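Local coordinates for prenyltransference for protein (PDB 5HC6) that probably condenses isoprenoid diphosphates, as a plant member of the undecaprenyl diphosphate synthase (cis-prenyltransferase) family, at residues Val140-Arg145 with Ser201-Trp206; Phe185-Leu190 with Pro209-Tyr214. All coordinates share one frame; numbering follows the deposited sequence.

Contact 1 (Val140-Arg145 with Ser201-Trp206); sequences VAYGGR and SNFFLW. With SO4 (sulfate ion), chain D.
Asn202 grips the first turn of helix 144-160 with both its carbonyls. Its amide oxygen takes the N-H of Arg145, Asn202 OD1 to Arg145 N being 2.9 Å, with the donor in the amide plane on a lone pair of OD1 and the bond nearly straight at 165°. Its backbone oxygen takes the N-H of Gly144, Asn202 O to Gly144 N being 2.9 Å, but here the donor sits above the carbonyl plane. Setting CG anti to the backbone nitrogen (chi1 -167°) swings the amide round to the helix end, while its ND2 bonds Gln68 and Glu146. With an alanine here, the N-H of Arg145 would probably lose its acceptor, and Gln68 and Glu146 the amide nitrogen they share. Gly144 passes so close to Phe203 O that a CB would collide with it.

Next to these bonds, Tyr142 crosses both phenylalanines at about a right angle. Its hydroxyl lies in the plane of the Phe204 ring at the edge, Tyr142 OH to Phe204 CD1 being 3.3 Å; the two ring planes stand 68° apart, an oblique pair. The same hydroxyl bonds Asp147, and Tyr142 CD2 meets the rim of the neighbouring ring at Phe203 CD1, 3.9 Å away. Elsewhere in the contact, Leu205 CD2 packs 3.8 Å from Arg145 CG, and a water donates to Gly144 O (3.0 Å) and accepts from Leu205 N (2.9 Å). Arg145 sends its guanidinium on to Trp206 and Glu171 of the second subunit. Ser201 OG lies within weak bonding distance of two oxygens of a sulfate, probably from the crystallisation liquor, its one proton not assigned between them.

Gly143, at the N-cap position, has no side chain to offer; the two carbonyls of Asn202, from a distant loop, cap the helix's first N-H groups instead.

Contact 2 (Phe185-Leu190 with Pro209-Tyr214); sequences FPSPDL and PFTEFY
Leu190 and Tyr214 lie side by side, their side chains pointing the same way from neighbouring strands. With CG of Leu190 anti to its own nitrogen (chi1 172°), the branch CD1 is carried across to Tyr214, Leu190 CD1 and Tyr214 CB being 4.1 Å apart. The phenol of Tyr214 then runs on past this meeting point to pack against Asp230, Ala231 and Ser234 of helix 225-237.

The backbones are joined by a hydrogen bond. Glu212 N donates to Asp189 O at 3.0 Å and 164°, although the donor stands above the carbonyl plane instead of on a lone pair. A CA-H...O contact adds to it, Leu190 CA to Glu212 O measuring 3.4 Å. Glu212 CB lies 3.7 Å from Asp189 O, and the bend at chi2 (-71°) turns the carboxylate off to salt bridges with Arg238 and with Arg199 of the second subunit. Asp189 likewise directs its CB away from the opposing segment, and its OD2 accepts from the backbone of His15.

Toward the start of the pairing, the Pro188 ring meets the Thr211 methyl, with Pro188 CG 3.9 Å from Thr211 CG2; the finer placing of that threonine is doubtful, because the model brings it too close to Pro188 O. A water links the two segments here, 2.6 Å from Ser187 OG and accepting from Phe210 N at 2.9 Å. Ser187 OG is also bonded to Gln207 O.

The bridge between Leu190 and Glu212 is parallel, and the hydrogen bonds continue from Leu191 to Glu212 and Tyr214. The contact thus opens the pairing of strand 190-193 with 212-215, the outermost strand on this side of the chain's six-stranded parallel sheet, the core of the cis-prenyltransferase fold.

In the fold
The segments of the two contacts alternate along the chain, so the loop of residues 201-206 in contact 1 runs between the strands joined in contact 2. Their centres lie about 14 Å apart, and they touch where Phe204 CD2 packs 4.0 Å from Pro188 CG. Both also face the second subunit: Arg145 of contact 1 lies on Pro209 of that subunit, while Phe210 of the second subunit covers Ser201 and Asn202. The sulfate supplies a further tie, since Arg199, which binds it, is the residue that in the second subunit pairs with Glu212 of contact 2. The dimer interface therefore adjoins this anion site, which is consistent with the diphosphate pocket of the family.

Contact 1 (Val140-Arg145 with Ser201-Trp206)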
# COMPACT_ATOMS: atom_id res chain seq x y z
N VAL A 140 0.70 12.56 -12.47
CA VAL A 140 -0.36 12.67 -13.47
C VAL A 140 -0.31 11.47 -14.40
O VAL A 140 0.73 11.15 -14.95
CB VAL A 140 -0.21 13.90 -14.37
CG1 VAL A 140 -1.57 14.45 -14.72
CG2 VAL A 140 0.63 14.97 -13.73
N ALA A 141 -1.46 10.80 -14.56
CA ALA A 141 -1.52 9.53 -15.25
C ALA A 141 -0.52 8.60 -14.55
O ALA A 141 0.24 7.87 -15.20
CB ALA A 141 -1.18 9.72 -16.75
N TYR A 142 -0.52 8.65 -13.23
CA TYR A 142 0.33 7.80 -12.40
C TYR A 142 -0.51 6.77 -11.69
O TYR A 142 -1.51 7.10 -11.04
CB TYR A 142 1.16 8.61 -11.36
CG TYR A 142 1.95 7.65 -10.48
CD1 TYR A 142 3.19 7.19 -10.90
CD2 TYR A 142 1.41 7.16 -9.28
CE1 TYR A 142 3.87 6.23 -10.15
CE2 TYR A 142 2.10 6.26 -8.51
CZ TYR A 142 3.33 5.77 -8.96
OH TYR A 142 3.99 4.82 -8.23
N GLY A 143 -0.04 5.55 -11.74
CA GLY A 143 -0.55 4.47 -10.96
C GLY A 143 0.53 3.55 -10.42
O GLY A 143 1.55 3.25 -11.09
N GLY A 144 0.31 3.07 -9.22
CA GLY A 144 1.33 2.32 -8.48
C GLY A 144 1.64 1.00 -9.11
O GLY A 144 2.82 0.61 -9.19
N ARG A 145 0.59 0.29 -9.57
CA ARG A 145 0.79 -1.00 -10.25
C ARG A 145 1.58 -0.81 -11.51
O ARG A 145 2.48 -1.58 -11.80
CB ARG A 145 -0.54 -1.64 -10.65
CG ARG A 145 -1.36 -2.21 -9.51
CD ARG A 145 -0.88 -3.58 -9.21
NE ARG A 145 -1.59 -4.29 -8.14
CZ ARG A 145 -2.61 -5.14 -8.30
NH1 ARG A 145 -3.13 -5.31 -9.51
NH2 ARG A 145 -3.10 -5.81 -7.25
N SER A 201 -6.51 3.45 -3.93
CA SER A 201 -7.01 3.60 -5.29
C SER A 201 -5.91 3.53 -6.34
O SER A 201 -5.95 4.24 -7.30
CB SER A 201 -7.79 4.91 -5.45
OG SER A 201 -8.76 5.10 -4.41
N ASN A 202 -4.93 2.67 -6.14
CA ASN A 202 -3.86 2.49 -7.10
C ASN A 202 -2.87 3.68 -7.24
O ASN A 202 -2.26 3.92 -8.31
CB ASN A 202 -4.34 1.99 -8.44
CG ASN A 202 -3.19 1.51 -9.34
OD1 ASN A 202 -2.19 0.95 -8.86
ND2 ASN A 202 -3.28 1.82 -10.61
N PHE A 203 -2.69 4.40 -6.14
CA PHE A 203 -1.56 5.36 -6.02
C PHE A 203 -0.30 4.56 -5.77
O PHE A 203 -0.22 3.38 -6.15
CB PHE A 203 -1.88 6.36 -4.88
CG PHE A 203 -0.94 7.57 -4.80
CD1 PHE A 203 -0.30 8.08 -5.93
CD2 PHE A 203 -0.72 8.19 -3.58
CE1 PHE A 203 0.54 9.14 -5.85
CE2 PHE A 203 0.10 9.30 -3.50
CZ PHE A 203 0.73 9.77 -4.65
N PHE A 204 0.69 5.15 -5.11
CA PHE A 204 1.90 4.44 -4.78
C PHE A 204 1.57 3.15 -4.09
O PHE A 204 0.71 3.08 -3.17
CB PHE A 204 2.72 5.23 -3.73
CG PHE A 204 3.33 6.51 -4.24
CD1 PHE A 204 3.93 6.58 -5.48
CD2 PHE A 204 3.33 7.63 -3.45
CE1 PHE A 204 4.53 7.75 -5.94
CE2 PHE A 204 3.95 8.83 -3.89
CZ PHE A 204 4.57 8.87 -5.14
N LEU A 205 2.39 2.14 -4.39
CA LEU A 205 2.31 0.86 -3.68
C LEU A 205 3.66 0.44 -3.12
O LEU A 205 3.85 0.30 -1.92
CB LEU A 205 1.80 -0.16 -4.69
CG LEU A 205 0.29 -0.41 -4.86
CD1 LEU A 205 -0.75 0.41 -4.12
CD2 LEU A 205 -0.05 -0.67 -6.30
N TRP A 206 4.63 0.25 -4.01
CA TRP A 206 6.00 -0.03 -3.60
C TRP A 206 6.51 1.02 -2.54
O TRP A 206 7.22 0.72 -1.60
CB TRP A 206 6.90 0.05 -4.85
CG TRP A 206 8.35 0.04 -4.45
CD1 TRP A 206 9.10 1.11 -4.06
CD2 TRP A 206 9.21 -1.11 -4.36
NE1 TRP A 206 10.36 0.70 -3.72
CE2 TRP A 206 10.46 -0.66 -3.90
CE3 TRP A 206 9.04 -2.48 -4.63
CZ2 TRP A 206 11.53 -1.53 -3.69
CZ3 TRP A 206 10.10 -3.35 -4.43
CH2 TRP A 206 11.34 -2.86 -3.96
S SO4 D . -11.68 5.72 -5.93
O1 SO4 D . -12.64 5.78 -7.04
O2 SO4 D . -11.31 4.28 -5.59
O3 SO4 D . -10.52 6.51 -6.44
O4 SO4 D . -12.22 6.49 -4.79
O HOH W 1 4.11 1.56 -6.68

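Contact 2 (Phe185-Leu190 with Pro209-Tyr214)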
# COMPACT_ATOMS: atom_id res chain seq x y z
N PHE A 185 13.93 10.82 -1.78
CA PHE A 185 12.90 10.54 -0.78
C PHE A 185 11.67 9.84 -1.43
O PHE A 185 10.53 10.30 -1.23
CB PHE A 185 12.48 11.85 -0.14
CG PHE A 185 13.64 12.62 0.47
CD1 PHE A 185 14.32 12.12 1.56
CD2 PHE A 185 14.05 13.82 -0.07
CE1 PHE A 185 15.39 12.81 2.12
CE2 PHE A 185 15.11 14.53 0.50
CZ PHE A 185 15.80 14.00 1.56
N PRO A 186 11.91 8.74 -2.19
CA PRO A 186 10.77 8.17 -2.95
C PRO A 186 9.60 7.73 -2.10
O PRO A 186 8.45 7.82 -2.48
CB PRO A 186 11.39 6.94 -3.63
CG PRO A 186 12.52 6.55 -2.76
CD PRO A 186 13.09 7.86 -2.27
N SER A 187 9.93 7.27 -0.91
CA SER A 187 8.95 6.76 -0.04
C SER A 187 8.32 7.88 0.86
O SER A 187 8.94 8.45 1.70
CB SER A 187 9.57 5.58 0.71
OG SER A 187 8.75 5.36 1.81
N PRO A 188 7.04 8.17 0.69
CA PRO A 188 6.48 9.16 1.60
C PRO A 188 6.52 8.79 3.06
O PRO A 188 6.25 7.64 3.42
CB PRO A 188 5.03 9.31 1.16
CG PRO A 188 4.78 8.20 0.27
CD PRO A 188 6.06 7.69 -0.29
N ASP A 189 6.80 9.77 3.90
CA ASP A 189 6.74 9.55 5.34
C ASP A 189 5.30 9.62 5.77
O ASP A 189 4.90 8.96 6.73
CB ASP A 189 7.52 10.62 6.04
CG ASP A 189 8.95 10.61 5.59
OD1 ASP A 189 9.63 9.69 6.05
OD2 ASP A 189 9.35 11.47 4.78
N LEU A 190 4.53 10.42 5.06
CA LEU A 190 3.13 10.74 5.45
C LEU A 190 2.27 10.78 4.19
O LEU A 190 2.66 11.42 3.24
CB LEU A 190 3.05 12.11 6.08
CG LEU A 190 1.68 12.69 6.38
CD1 LEU A 190 0.93 11.83 7.36
CD2 LEU A 190 1.87 14.09 6.93
N PRO A 209 5.60 1.10 2.35
CA PRO A 209 5.62 0.08 3.36
C PRO A 209 5.60 0.60 4.79
O PRO A 209 5.06 -0.08 5.63
CB PRO A 209 6.94 -0.63 3.10
CG PRO A 209 7.80 0.41 2.47
CD PRO A 209 6.85 1.10 1.56
N PHE A 210 6.17 1.78 5.03
CA PHE A 210 6.19 2.38 6.36
C PHE A 210 5.58 3.73 6.46
O PHE A 210 5.56 4.28 7.53
CB PHE A 210 7.60 2.39 6.97
CG PHE A 210 8.11 1.01 7.17
CD1 PHE A 210 7.63 0.25 8.24
CD2 PHE A 210 8.93 0.42 6.21
CE1 PHE A 210 8.05 -1.06 8.42
CE2 PHE A 210 9.34 -0.88 6.39
CZ PHE A 210 8.91 -1.62 7.48
N THR A 211 4.99 4.23 5.40
CA THR A 211 4.38 5.52 5.47
C THR A 211 3.16 5.57 6.43
O THR A 211 2.37 4.65 6.56
CB THR A 211 4.04 6.09 4.09
OG1 THR A 211 2.64 6.19 3.89
CG2 THR A 211 4.69 5.40 2.99
N GLU A 212 3.05 6.67 7.16
CA GLU A 212 1.88 6.90 8.00
C GLU A 212 0.75 7.40 7.14
O GLU A 212 0.91 8.33 6.33
CB GLU A 212 2.20 7.97 9.06
CG GLU A 212 3.30 7.56 10.05
CD GLU A 212 2.84 6.48 11.03
OE1 GLU A 212 1.63 6.39 11.26
OE2 GLU A 212 3.67 5.72 11.55
N PHE A 213 -0.42 6.81 7.33
CA PHE A 213 -1.59 7.26 6.67
C PHE A 213 -2.41 8.24 7.52
O PHE A 213 -2.53 8.03 8.68
CB PHE A 213 -2.45 6.06 6.36
CG PHE A 213 -1.80 5.05 5.45
CD1 PHE A 213 -0.88 5.40 4.52
CD2 PHE A 213 -2.10 3.72 5.60
CE1 PHE A 213 -0.33 4.46 3.67
CE2 PHE A 213 -1.56 2.77 4.77
CZ PHE A 213 -0.68 3.13 3.79
N TYR A 214 -2.97 9.29 6.90
CA TYR A 214 -3.86 10.23 7.56
C TYR A 214 -5.05 10.45 6.67
O TYR A 214 -4.92 10.92 5.54
CB TYR A 214 -3.14 11.55 7.77
CG TYR A 214 -3.96 12.69 8.36
CD1 TYR A 214 -4.18 12.79 9.73
CD2 TYR A 214 -4.53 13.63 7.54
CE1 TYR A 214 -4.94 13.84 10.26
CE2 TYR A 214 -5.31 14.65 8.03
CZ TYR A 214 -5.48 14.77 9.39
OH TYR A 214 -6.25 15.81 9.85
O HOH W 2 7.40 3.70 3.22